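Local structure of uncharacterized protein (Thermus thermophilus HB8, 6SCE) at residues A[399-402]-A[407-410]; A[607-612]-A[616-621]. The protein is a DNA nuclease of Type III CRISPR defence, activated by cyclic oligoadenylate. One frame throughout, in Å; residues are numbered along the deposited sequence.

In the fold
Contact 1 lies in the sheet containing strands 375-378, 399-404 and 407-410, where Tyr-402 touches a bound cyclic oligoadenylate, and contact 2 in a separate sheet near the end of the chain. Their centres are about 38 Å apart, and the nearest atoms of the two are about 22 Å from each other, so neither touches the other. Contact 1 closes before contact 2 opens along the sequence. It pairs adjacent antiparallel strands of a hairpin, whereas contact 2 joins 603-607 and the chain just after it to the edge strand 617-618 in parallel. Contact 1 reaches the nucleotide directly; contact 2 stays about 21 Å from it, measured to the nearest atom.

Contact 1 (A[399-402]-A[407-410]); sequences RAHY and RLLL. With nucleotides of chain B.
Leu-408 sets one of its methyls over a face of the His-401 imidazole: CD1 stands 4.0 Å from the ring centroid and 16° off the normal, a CH-pi contact offset toward the rim. The other methyl of the leucine also reaches the ring, Leu-408 CD2 meeting His-401 CD2 at 3.7 Å. With CG of His-401 held between the backbone N and the carbonyl carbon (chi1 68°), the ring rises from its strand where Leu-408 can reach it.

Tyr-402 and Leu-409 face each other as an antiparallel hydrogen-bonded pair. Tyr-402 N gives a bond of 2.9 Å to Leu-409 O, and Leu-409 N returns one of 2.8 Å to Tyr-402 O. Leu-409 CD1 comes obliquely to Tyr-402 CD1, 4.4 Å away, a loose touch. The tyrosine ring extends with CG anti to the backbone N (chi1 -179°), which carries its OH out to the ligand: Tyr-402 OH donates to OP1 of A1 of chain B at 2.6 Å, the phosphate oxygen lying in the ring plane at its edge. Tyr-402 thus belongs to the cyclic oligoadenylate site, consistent with the sensing role of a CARF domain.

Strand 375-378 flanks 399-404 on the side away from 407-410, helix 303-312 lies against His-401 and Leu-408, and strand 415-417 ends the sheet beyond 407-410.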
loop_
_atom_site.group_PDB
_atom_site.type_symbol
_atom_site.label_atom_id
_atom_site.label_comp_id
_atom_site.label_asym_id
_atom_site.label_seq_id
_atom_site.Cartn_x
_atom_site.Cartn_y
_atom_site.Cartn_z
ATOM N N ARG A 399 -16.179 2.529 19.474
ATOM C CA ARG A 399 -16.129 1.273 18.787
ATOM C C ARG A 399 -14.894 1.229 17.887
ATOM O O ARG A 399 -14.954 1.648 16.728
ATOM C CB ARG A 399 -17.389 1.110 17.959
ATOM C CG ARG A 399 -18.665 1.204 18.786
ATOM C CD ARG A 399 -19.814 1.647 17.908
ATOM N NE ARG A 399 -21.055 1.779 18.673
ATOM C CZ ARG A 399 -22.181 1.116 18.430
ATOM N NH1 ARG A 399 -22.259 0.272 17.437
ATOM N NH2 ARG A 399 -23.261 1.334 19.183
ATOM N N ALA A 400 -13.790 0.720 18.409
ATOM C CA ALA A 400 -12.542 0.607 17.601
ATOM C C ALA A 400 -12.432 -0.704 16.833
ATOM O O ALA A 400 -12.810 -1.779 17.326
ATOM C CB ALA A 400 -11.333 0.795 18.477
ATOM N N HIS A 401 -11.932 -0.619 15.591
ATOM C CA HIS A 401 -11.763 -1.816 14.778
ATOM C C HIS A 401 -10.521 -1.731 13.939
ATOM O O HIS A 401 -9.939 -0.658 13.765
ATOM C CB HIS A 401 -12.982 -2.055 13.890
ATOM C CG HIS A 401 -13.151 -1.037 12.809
ATOM N ND1 HIS A 401 -14.115 -0.052 12.862
ATOM C CD2 HIS A 401 -12.485 -0.850 11.644
ATOM C CE1 HIS A 401 -14.017 0.714 11.783
ATOM N NE2 HIS A 401 -13.043 0.250 11.028
ATOM N N TYR A 402 -10.141 -2.870 13.417
ATOM C CA TYR A 402 -9.000 -3.005 12.539
ATOM C C TYR A 402 -9.341 -4.048 11.497
ATOM O O TYR A 402 -9.557 -5.235 11.826
ATOM C CB TYR A 402 -7.776 -3.425 13.352
ATOM C CG TYR A 402 -6.517 -3.565 12.541
ATOM C CD1 TYR A 402 -6.209 -4.746 11.904
ATOM C CD2 TYR A 402 -5.601 -2.504 12.443
ATOM C CE1 TYR A 402 -5.053 -4.888 11.162
ATOM C CE2 TYR A 402 -4.447 -2.631 11.679
ATOM C CZ TYR A 402 -4.172 -3.818 11.043
ATOM O OH TYR A 402 -3.040 -3.982 10.263
ATOM N N ARG A 407 -12.201 -9.124 7.249
ATOM C CA ARG A 407 -13.114 -9.008 8.384
ATOM C C ARG A 407 -12.532 -7.961 9.309
ATOM O O ARG A 407 -11.309 -7.770 9.333
ATOM C CB ARG A 407 -13.179 -10.362 9.123
ATOM C CG ARG A 407 -11.770 -10.968 9.110
ATOM C CD ARG A 407 -11.459 -12.030 10.120
ATOM N NE ARG A 407 -10.020 -12.025 10.424
ATOM C CZ ARG A 407 -9.441 -12.865 11.271
ATOM N NH1 ARG A 407 -10.155 -13.823 11.854
ATOM N NH2 ARG A 407 -8.142 -12.774 11.518
ATOM N N LEU A 408 -13.380 -7.275 10.054
ATOM C CA LEU A 408 -12.910 -6.350 11.029
ATOM C C LEU A 408 -12.706 -7.047 12.348
ATOM O O LEU A 408 -13.598 -7.733 12.866
ATOM C CB LEU A 408 -13.884 -5.214 11.257
ATOM C CG LEU A 408 -14.344 -4.429 10.077
ATOM C CD1 LEU A 408 -15.335 -3.412 10.583
ATOM C CD2 LEU A 408 -13.191 -3.742 9.378
ATOM N N LEU A 409 -11.540 -6.842 12.918
ATOM C CA LEU A 409 -11.293 -7.195 14.293
ATOM C C LEU A 409 -11.766 -6.085 15.200
ATOM O O LEU A 409 -11.468 -4.907 14.983
ATOM C CB LEU A 409 -9.819 -7.419 14.516
ATOM C CG LEU A 409 -9.162 -8.317 13.490
ATOM C CD1 LEU A 409 -7.692 -8.419 13.835
ATOM C CD2 LEU A 409 -9.851 -9.684 13.460
ATOM N N LEU A 410 -12.543 -6.438 16.216
ATOM C CA LEU A 410 -13.012 -5.477 17.192
ATOM C C LEU A 410 -11.990 -5.460 18.308
ATOM O O LEU A 410 -11.592 -6.516 18.809
ATOM C CB LEU A 410 -14.391 -5.893 17.759
ATOM C CG LEU A 410 -15.426 -6.239 16.695
ATOM C CD1 LEU A 410 -16.735 -6.626 17.394
ATOM C CD2 LEU A 410 -15.644 -5.055 15.761
ATOM P P A B 1 -0.315 -2.104 9.273
ATOM O OP1 A B 1 -1.210 -2.182 10.472
ATOM O OP2 A B 1 0.146 -0.726 8.848
ATOM O "O5'" A B 1 0.935 -3.048 9.582
ATOM C "C5'" A B 1 2.192 -2.856 8.939
ATOM C "C4'" A B 1 2.891 -4.192 8.868
ATOM O "O4'" A B 1 2.238 -5.023 7.871
ATOM C "C3'" A B 1 4.366 -4.088 8.469
ATOM O "O3'" A B 1 5.156 -4.187 9.661
ATOM C "C2'" A B 1 4.541 -5.264 7.497
ATOM O "O2'" A B 1 4.882 -6.451 8.181
ATOM C "C1'" A B 1 3.160 -5.378 6.865
ATOM N N9 A B 1 2.938 -4.501 5.713
ATOM C C8 A B 1 1.843 -3.712 5.500
ATOM N N7 A B 1 1.922 -3.050 4.374
ATOM C C5 A B 1 3.123 -3.444 3.809
ATOM C C6 A B 1 3.770 -3.089 2.610
ATOM N N6 A B 1 3.270 -2.212 1.744
ATOM N N1 A B 1 4.965 -3.673 2.346
ATOM C C2 A B 1 5.457 -4.542 3.241
ATOM N N3 A B 1 4.942 -4.937 4.405
ATOM C C4 A B 1 3.761 -4.342 4.633
ATOM P P A B 4 -1.044 1.775 5.519
ATOM O OP1 A B 4 -0.135 0.956 4.669
ATOM O OP2 A B 4 -2.147 2.567 4.868
ATOM O "O5'" A B 4 -1.653 0.825 6.651
ATOM C "C5'" A B 4 -2.704 -0.077 6.273
ATOM C "C4'" A B 4 -2.666 -1.263 7.206
ATOM O "O4'" A B 4 -3.898 -2.028 7.073
ATOM C "C3'" A B 4 -1.527 -2.228 6.903
ATOM O "O3'" A B 4 -0.980 -2.883 8.043
ATOM C "C2'" A B 4 -2.244 -3.264 6.033
ATOM O "O2'" A B 4 -1.547 -4.486 5.954
ATOM C "C1'" A B 4 -3.557 -3.363 6.788
ATOM N N9 A B 4 -4.638 -4.011 6.060
ATOM C C8 A B 4 -5.403 -5.036 6.557
ATOM N N7 A B 4 -6.273 -5.487 5.691
ATOM C C5 A B 4 -6.048 -4.742 4.538
ATOM C C6 A B 4 -6.647 -4.753 3.260
ATOM N N6 A B 4 -7.616 -5.595 2.888
ATOM N N1 A B 4 -6.159 -3.883 2.338
ATOM C C2 A B 4 -5.165 -3.061 2.698
ATOM N N3 A B 4 -4.541 -2.944 3.874
ATOM C C4 A B 4 -5.035 -3.819 4.762
#

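Contact 2 (A[607-612]-A[616-621]); sequences ALEGGE and VYRFPE
Arg-618 meets Glu-609 in a salt bridge, Arg-618 NH1 to Glu-609 OE1 at 3.2 Å, the carboxylate carbon lying at the guanidinium edge in its plane. Both hydrogen bonds from NH1 to this carboxylate are weak, the one to OE1 bent, the one to OE2 long but nearly straight, and the two flat groups are turned 52° apart. Glu-609 and Arg-618 extend alongside one another in the same direction; CG of Arg-618 sits anti to the backbone N (chi1 -167°) and the chain bends at chi3, which brings NH1 to the Glu-609 carboxylate. Arg-618 NE forms a salt bridge of 3.0 Å to Glu-621 OE1, so one cation ties two carboxylates together. With the guanidinium gone, as with an alanine here, Glu-609 and Glu-621 would probably lose the positive charge they share, and their carboxylates would be freer to turn.

At the backbone, Ala-607 and Arg-618 are parallel bridge partners: short strand 617-618 is added alongside 603-607 as the outermost strand, within this chain, of the mixed sheet of the C-terminal domain, probably the nuclease domain. Ala-607 N donates to Tyr-617 O at 2.8 Å, and Phe-619 N donates almost straight (174°) to Ala-607 O at 2.7 Å. Ala-607 CB packs on Val-616 CG1 at 3.8 Å. Leu-608 packs alongside Phe-619, CD1 to CD1 at 3.6 Å, the leucine methyl coming obliquely to the ring.

Where the chain comes round, a side chain on Gly-611 would run into Val-616 CB. Farther out, the backbone of Leu-608 and Glu-609 bonds to strand 584-592, whose Trp-592 also touches Ala-607 and Val-616, while Leu-501 and Val-505 of helix 499-513 pack on Leu-608 and Phe-619 respectively.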
loop_
_atom_site.group_PDB
_atom_site.type_symbol
_atom_site.label_atom_id
_atom_site.label_comp_id
_atom_site.label_asym_id
_atom_site.label_seq_id
_atom_site.Cartn_x
_atom_site.Cartn_y
_atom_site.Cartn_z
ATOM N N ALA A 607 -6.640 -19.240 -18.569
ATOM C CA ALA A 607 -6.825 -19.372 -20.007
ATOM C C ALA A 607 -8.074 -20.174 -20.376
ATOM O O ALA A 607 -8.457 -21.117 -19.680
ATOM C CB ALA A 607 -5.587 -19.988 -20.639
ATOM N N LEU A 608 -8.708 -19.765 -21.471
ATOM C CA LEU A 608 -9.866 -20.473 -22.006
ATOM C C LEU A 608 -9.423 -21.853 -22.503
ATOM O O LEU A 608 -10.056 -22.865 -22.179
ATOM C CB LEU A 608 -10.556 -19.664 -23.108
ATOM C CG LEU A 608 -11.616 -18.670 -22.624
ATOM C CD1 LEU A 608 -11.034 -17.674 -21.629
ATOM C CD2 LEU A 608 -12.246 -17.927 -23.793
ATOM N N GLU A 609 -8.325 -21.882 -23.256
ATOM C CA GLU A 609 -7.671 -23.139 -23.635
ATOM C C GLU A 609 -6.167 -23.069 -23.407
ATOM O O GLU A 609 -5.562 -22.000 -23.508
ATOM C CB GLU A 609 -7.932 -23.468 -25.108
ATOM C CG GLU A 609 -9.390 -23.694 -25.481
ATOM C CD GLU A 609 -10.019 -24.897 -24.795
ATOM O OE1 GLU A 609 -9.285 -25.770 -24.273
ATOM O OE2 GLU A 609 -11.267 -24.968 -24.776
ATOM N N GLY A 610 -5.571 -24.218 -23.104
ATOM C CA GLY A 610 -4.120 -24.338 -23.025
ATOM C C GLY A 610 -3.577 -24.150 -21.626
ATOM O O GLY A 610 -4.311 -23.836 -20.685
ATOM N N GLY A 611 -2.278 -24.373 -21.489
ATOM C CA GLY A 611 -1.599 -24.175 -20.221
ATOM C C GLY A 611 -1.954 -25.133 -19.092
ATOM O O GLY A 611 -1.537 -24.912 -17.954
ATOM N N GLU A 612 -2.711 -26.196 -19.377
ATOM C CA GLU A 612 -2.883 -27.261 -18.391
ATOM C C GLU A 612 -1.478 -27.753 -18.083
ATOM O O GLU A 612 -0.656 -27.890 -18.989
ATOM C CB GLU A 612 -3.729 -28.429 -18.922
ATOM C CG GLU A 612 -5.213 -28.143 -19.110
ATOM C CD GLU A 612 -5.537 -27.418 -20.412
ATOM O OE1 GLU A 612 -4.740 -27.499 -21.377
ATOM O OE2 GLU A 612 -6.600 -26.758 -20.468
ATOM N N VAL A 616 -1.152 -22.673 -15.228
ATOM C CA VAL A 616 -2.192 -21.783 -15.731
ATOM C C VAL A 616 -3.532 -22.436 -15.480
ATOM O O VAL A 616 -3.719 -23.604 -15.815
ATOM C CB VAL A 616 -2.044 -21.531 -17.243
ATOM C CG1 VAL A 616 -3.172 -20.643 -17.760
ATOM C CG2 VAL A 616 -0.682 -20.922 -17.554
ATOM N N TYR A 617 -4.458 -21.684 -14.898
ATOM C CA TYR A 617 -5.769 -22.216 -14.593
ATOM C C TYR A 617 -6.685 -22.083 -15.797
ATOM O O TYR A 617 -6.440 -21.294 -16.711
ATOM C CB TYR A 617 -6.389 -21.527 -13.380
ATOM C CG TYR A 617 -5.624 -21.745 -12.106
ATOM C CD1 TYR A 617 -4.548 -20.924 -11.769
ATOM C CD2 TYR A 617 -5.970 -22.766 -11.234
ATOM C CE1 TYR A 617 -3.836 -21.118 -10.601
ATOM C CE2 TYR A 617 -5.266 -22.972 -10.058
ATOM C CZ TYR A 617 -4.200 -22.147 -9.745
ATOM O OH TYR A 617 -3.502 -22.340 -8.579
ATOM N N ARG A 618 -7.738 -22.889 -15.787
ATOM C CA ARG A 618 -8.673 -22.937 -16.882
ATOM C C ARG A 618 -9.849 -22.008 -16.586
ATOM O O ARG A 618 -10.503 -22.119 -15.557
ATOM C CB ARG A 618 -9.138 -24.382 -17.114
ATOM C CG ARG A 618 -9.884 -24.576 -18.427
ATOM C CD ARG A 618 -10.351 -26.019 -18.613
ATOM N NE ARG A 618 -11.640 -26.085 -19.306
ATOM C CZ ARG A 618 -11.817 -25.917 -20.617
ATOM N NH1 ARG A 618 -10.789 -25.675 -21.427
ATOM N NH2 ARG A 618 -13.041 -25.995 -21.126
ATOM N N PHE A 619 -10.111 -21.089 -17.503
ATOM C CA PHE A 619 -11.204 -20.145 -17.360
ATOM C C PHE A 619 -12.351 -20.638 -18.246
ATOM O O PHE A 619 -12.114 -20.905 -19.428
ATOM C CB PHE A 619 -10.738 -18.759 -17.822
ATOM C CG PHE A 619 -11.715 -17.665 -17.521
ATOM C CD1 PHE A 619 -12.723 -17.344 -18.421
ATOM C CD2 PHE A 619 -11.634 -16.963 -16.328
ATOM C CE1 PHE A 619 -13.635 -16.345 -18.134
ATOM C CE2 PHE A 619 -12.540 -15.963 -16.034
ATOM C CZ PHE A 619 -13.546 -15.657 -16.938
ATOM N N PRO A 620 -13.583 -20.722 -17.741
ATOM C CA PRO A 620 -13.996 -20.257 -16.419
ATOM C C PRO A 620 -14.129 -21.356 -15.377
ATOM O O PRO A 620 -14.488 -21.055 -14.229
ATOM C CB PRO A 620 -15.381 -19.676 -16.691
ATOM C CG PRO A 620 -15.920 -20.553 -17.783
ATOM C CD PRO A 620 -14.732 -20.864 -18.660
ATOM N N GLU A 621 -13.861 -22.609 -15.765
ATOM C CA GLU A 621 -14.148 -23.775 -14.903
ATOM C C GLU A 621 -13.413 -23.698 -13.576
ATOM O O GLU A 621 -13.984 -24.006 -12.537
ATOM C CB GLU A 621 -13.781 -25.107 -15.593
ATOM C CG GLU A 621 -14.746 -25.565 -16.680
ATOM C CD GLU A 621 -14.566 -24.841 -18.008
ATOM O OE1 GLU A 621 -13.586 -24.079 -18.176
ATOM O OE2 GLU A 621 -15.421 -25.039 -18.895
#